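Local coordinates for protein FimX (Pseudomonas aeruginosa PAO1, PDB 3HV8) that is an EAL-family domain protein that binds C2E in a pocket at one end of its modified alpha/beta barrel, at residues Y250-P255 and M259-S264. Sequence-based numbering, arbitrary orientation. Where two conformers were deposited one is given.
With C2E (9,9'-[(2R,3R,3aS,5S,7aR,9R,10R,10aS,12S,14aR)-3,5,10,12-tetrahydroxy-5,12-dioxidooctahydro-2H,7H-difuro[3,2-d:3',2'-j][1,3,7,9,2,8]tetraoxadiphosphacyclododecine-2,9-diyl]bis(2-amino-1,9-dihydro-6H-purin-6-one)), chain B.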
loop_
_atom_site.group_PDB
_atom_site.type_symbol
_atom_site.label_atom_id
_atom_site.label_comp_id
_atom_site.label_asym_id
_atom_site.label_seq_id
_atom_site.Cartn_x
_atom_site.Cartn_y
_atom_site.Cartn_z
ATOM N N TYR A 250 -9.746 11.011 2.257
ATOM C CA TYR A 250 -10.045 11.916 3.359
ATOM C C TYR A 250 -11.541 11.960 3.693
ATOM O O TYR A 250 -11.912 12.147 4.851
ATOM C CB TYR A 250 -9.539 13.332 3.042
ATOM C CG TYR A 250 -8.037 13.500 3.003
ATOM C CD1 TYR A 250 -7.454 14.485 2.210
ATOM C CD2 TYR A 250 -7.196 12.689 3.759
ATOM C CE1 TYR A 250 -6.074 14.649 2.169
ATOM C CE2 TYR A 250 -5.819 12.850 3.722
ATOM C CZ TYR A 250 -5.264 13.832 2.931
ATOM O OH TYR A 250 -3.893 13.991 2.893
ATOM N N TYR A 251 -12.390 11.804 2.681
ATOM C CA TYR A 251 -13.847 11.838 2.885
ATOM C C TYR A 251 -14.325 10.734 3.834
ATOM O O TYR A 251 -15.263 10.933 4.609
ATOM C CB TYR A 251 -14.600 11.748 1.555
ATOM C CG TYR A 251 -16.055 12.175 1.637
ATOM C CD1 TYR A 251 -17.076 11.233 1.713
ATOM C CD2 TYR A 251 -16.402 13.521 1.632
ATOM C CE1 TYR A 251 -18.410 11.625 1.788
ATOM C CE2 TYR A 251 -17.735 13.924 1.706
ATOM C CZ TYR A 251 -18.730 12.970 1.780
ATOM O OH TYR A 251 -20.052 13.369 1.849
ATOM N N LEU A 252 -13.675 9.576 3.774
ATOM C CA LEU A 252 -13.994 8.465 4.661
ATOM C C LEU A 252 -13.269 8.621 5.992
ATOM O O LEU A 252 -13.894 8.653 7.056
ATOM C CB LEU A 252 -13.629 7.134 3.994
ATOM C CG LEU A 252 -14.352 6.947 2.659
ATOM C CD1 LEU A 252 -13.695 5.876 1.811
ATOM C CD2 LEU A 252 -15.827 6.626 2.906
ATOM N N GLN A 253 -11.943 8.714 5.927
ATOM C CA GLN A 253 -11.123 9.038 7.086
ATOM C C GLN A 253 -9.700 9.214 6.594
ATOM O O GLN A 253 -9.232 8.426 5.769
ATOM C CB GLN A 253 -11.160 7.957 8.165
ATOM C CG GLN A 253 -10.526 8.448 9.475
ATOM C CD GLN A 253 -10.012 7.334 10.364
ATOM O OE1 GLN A 253 -8.808 7.071 10.414
ATOM N NE2 GLN A 253 -10.916 6.666 11.061
ATOM N N GLY A 254 -9.006 10.235 7.082
ATOM C CA GLY A 254 -7.599 10.405 6.752
ATOM C C GLY A 254 -6.733 9.495 7.606
ATOM O O GLY A 254 -7.249 8.790 8.482
ATOM N N PRO A 255 -5.416 9.493 7.351
ATOM C CA PRO A 255 -4.489 8.698 8.167
ATOM C C PRO A 255 -4.551 9.105 9.634
ATOM O O PRO A 255 -4.626 10.303 9.905
ATOM C CB PRO A 255 -3.120 9.042 7.570
ATOM C CG PRO A 255 -3.416 9.475 6.157
ATOM C CD PRO A 255 -4.727 10.199 6.254
ATOM N N MET A 259 -6.210 2.719 14.920
ATOM C CA MET A 259 -7.150 1.937 14.129
ATOM C C MET A 259 -8.493 1.848 14.846
ATOM O O MET A 259 -8.796 0.844 15.492
ATOM C CB MET A 259 -6.607 0.531 13.877
ATOM C CG MET A 259 -5.479 0.474 12.847
ATOM S SD MET A 259 -4.820 -1.201 12.619
ATOM C CE MET A 259 -3.696 -1.314 14.006
ATOM N N ASP A 260 -9.293 2.900 14.740
ATOM C CA ASP A 260 -10.610 2.880 15.381
ATOM C C ASP A 260 -11.745 3.295 14.451
ATOM O O ASP A 260 -12.761 3.833 14.887
ATOM C CB ASP A 260 -10.627 3.667 16.708
ATOM C CG ASP A 260 -9.931 5.009 16.617
ATOM O OD1 ASP A 260 -9.746 5.517 15.495
ATOM O OD2 ASP A 260 -9.572 5.563 17.678
ATOM N N TYR A 261 -11.571 3.016 13.164
ATOM C CA TYR A 261 -12.615 3.252 12.182
ATOM C C TYR A 261 -13.756 2.269 12.410
ATOM O O TYR A 261 -13.532 1.094 12.701
ATOM C CB TYR A 261 -12.072 3.093 10.753
ATOM C CG TYR A 261 -13.045 3.514 9.689
ATOM C CD1 TYR A 261 -13.766 2.571 8.958
ATOM C CD2 TYR A 261 -13.269 4.868 9.421
ATOM C CE1 TYR A 261 -14.663 2.959 7.988
ATOM C CE2 TYR A 261 -14.169 5.260 8.455
ATOM C CZ TYR A 261 -14.865 4.308 7.745
ATOM O OH TYR A 261 -15.763 4.693 6.778
ATOM N N ASP A 262 -14.980 2.762 12.267
ATOM C CA ASP A 262 -16.160 1.926 12.380
ATOM C C ASP A 262 -16.516 1.359 11.010
ATOM O O ASP A 262 -17.197 2.013 10.222
ATOM C CB ASP A 262 -17.322 2.754 12.937
ATOM C CG ASP A 262 -18.507 1.904 13.335
ATOM O OD1 ASP A 262 -18.415 0.666 13.212
ATOM O OD2 ASP A 262 -19.528 2.479 13.770
ATOM N N PHE A 263 -16.052 0.143 10.722
ATOM C CA PHE A 263 -16.323 -0.490 9.430
ATOM C C PHE A 263 -17.758 -1.010 9.342
ATOM O O PHE A 263 -18.319 -1.140 8.252
ATOM C CB PHE A 263 -15.342 -1.640 9.160
ATOM C CG PHE A 263 -13.916 -1.198 8.947
ATOM C CD1 PHE A 263 -13.429 -0.940 7.669
ATOM C CD2 PHE A 263 -13.054 -1.063 10.022
ATOM C CE1 PHE A 263 -12.121 -0.540 7.479
ATOM C CE2 PHE A 263 -11.743 -0.664 9.837
ATOM C CZ PHE A 263 -11.280 -0.403 8.564
ATOM N N SER A 264 -18.349 -1.309 10.495
ATOM C CA SER A 264 -19.695 -1.868 10.540
ATOM C C SER A 264 -20.704 -0.919 9.902
ATOM O O SER A 264 -20.919 0.190 10.390
ATOM C CB SER A 264 -20.106 -2.171 11.984
ATOM O OG SER A 264 -20.460 -0.988 12.676
HETATM P P1 C2E B . 0.935 6.877 -1.906
HETATM O O2P C2E B . 0.280 5.774 -2.858
HETATM O O1P C2E B . 0.872 8.154 -2.645
HETATM O "O5'" C2E B . 0.116 7.170 -0.571
HETATM C "C5'" C2E B . -1.021 8.050 -0.668
HETATM C "C4'" C2E B . -0.710 9.511 -0.279
HETATM O "O4'" C2E B . -1.937 10.277 -0.343
HETATM C "C3'" C2E B . -0.331 9.472 1.196
HETATM O "O3'" C2E B . 0.694 10.446 1.448
HETATM C "C2'" C2E B . -1.653 9.779 1.939
HETATM O "O2'" C2E B . -1.467 10.418 3.188
HETATM C "C1'" C2E B . -2.324 10.728 0.946
HETATM N N9 C2E B . -3.777 10.757 1.014
HETATM C C8 C2E B . -4.604 9.828 1.601
HETATM N N7 C2E B . -5.854 10.101 1.303
HETATM C C5 C2E B . -5.882 11.227 0.531
HETATM C C6 C2E B . -6.922 11.976 -0.063
HETATM O O6 C2E B . -8.108 11.648 0.007
HETATM N N1 C2E B . -6.561 13.069 -0.751
HETATM C C2 C2E B . -5.260 13.447 -0.875
HETATM N N2 C2E B . -4.969 14.573 -1.599
HETATM N N3 C2E B . -4.283 12.760 -0.330
HETATM C C4 C2E B . -4.566 11.656 0.363
HETATM P P11 C2E B . 1.937 9.976 2.355
HETATM O O21 C2E B . 2.878 11.222 2.552
HETATM O O11 C2E B . 1.474 9.329 3.599
HETATM O O5A C2E B . 2.653 8.854 1.492
HETATM C C5A C2E B . 3.213 9.208 0.220
HETATM C C4A C2E B . 3.995 8.036 -0.367
HETATM O O4A C2E B . 5.072 7.695 0.520
HETATM C C3A C2E B . 3.191 6.744 -0.522
HETATM O O3A C2E B . 2.495 6.674 -1.760
HETATM C C2A C2E B . 4.320 5.712 -0.569
HETATM O O2A C2E B . 4.966 5.736 -1.854
HETATM C C1A C2E B . 5.324 6.308 0.425
HETATM N N91 C2E B . 5.108 5.701 1.732
HETATM C C81 C2E B . 4.277 6.109 2.737
HETATM N N71 C2E B . 4.397 5.279 3.736
HETATM C C51 C2E B . 5.354 4.346 3.452
HETATM C C61 C2E B . 5.935 3.253 4.127
HETATM O O61 C2E B . 5.538 2.849 5.228
HETATM N N11 C2E B . 6.904 2.584 3.450
HETATM C C21 C2E B . 7.316 2.933 2.192
HETATM N N21 C2E B . 8.267 2.180 1.566
HETATM N N31 C2E B . 6.770 3.927 1.542
HETATM C C41 C2E B . 5.819 4.636 2.161
HETATM O O HOH W 1 -16.450 7.294 7.061
#
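Y261 and L252 are joined through a water that lies 2.7 Å from Y261 OH and donates a hydrogen bond of 2.9 Å to L252 O. The same carbonyl oxygen sits at the ring edge of Y261, with L252 O 3.7 Å from Y261 CE2. Q253 CB stands 3.9 Å from Y261 CD2, beside the same rim but raised from the ring plane. The Q253 and Y261 side chains run antiparallel alongside one another, their amide and ring planes 63° apart. In Y261, CG is anti to the backbone N (chi1 -172°), which carries the ring across to L252 and Q253, while its CD1 lies 3.6 Å above the centre of the F263 ring. Both segments follow strand 246-247, which pairs with 224-227 in parallel and 33-42 antiparallel, as in the modified TIM-like barrel of EAL domains, and the returning chain lies against strand 33-42: Q253 and Y261 both touch P39. Y261 N bonds to Y51 OH, and Q253 O to Q38 NE2, an atom that also bonds to C2E. At the pocket end of 250-255, Y250 N donates a nearly straight bond of 2.9 Å to C2E O6 (168°), and one face of the Y250 ring covers the base that carries O6, nearly parallel to it, with C2E C6 3.4 Å above the ring centre. P255 CD lies in plane at the edge of the Y250 ring.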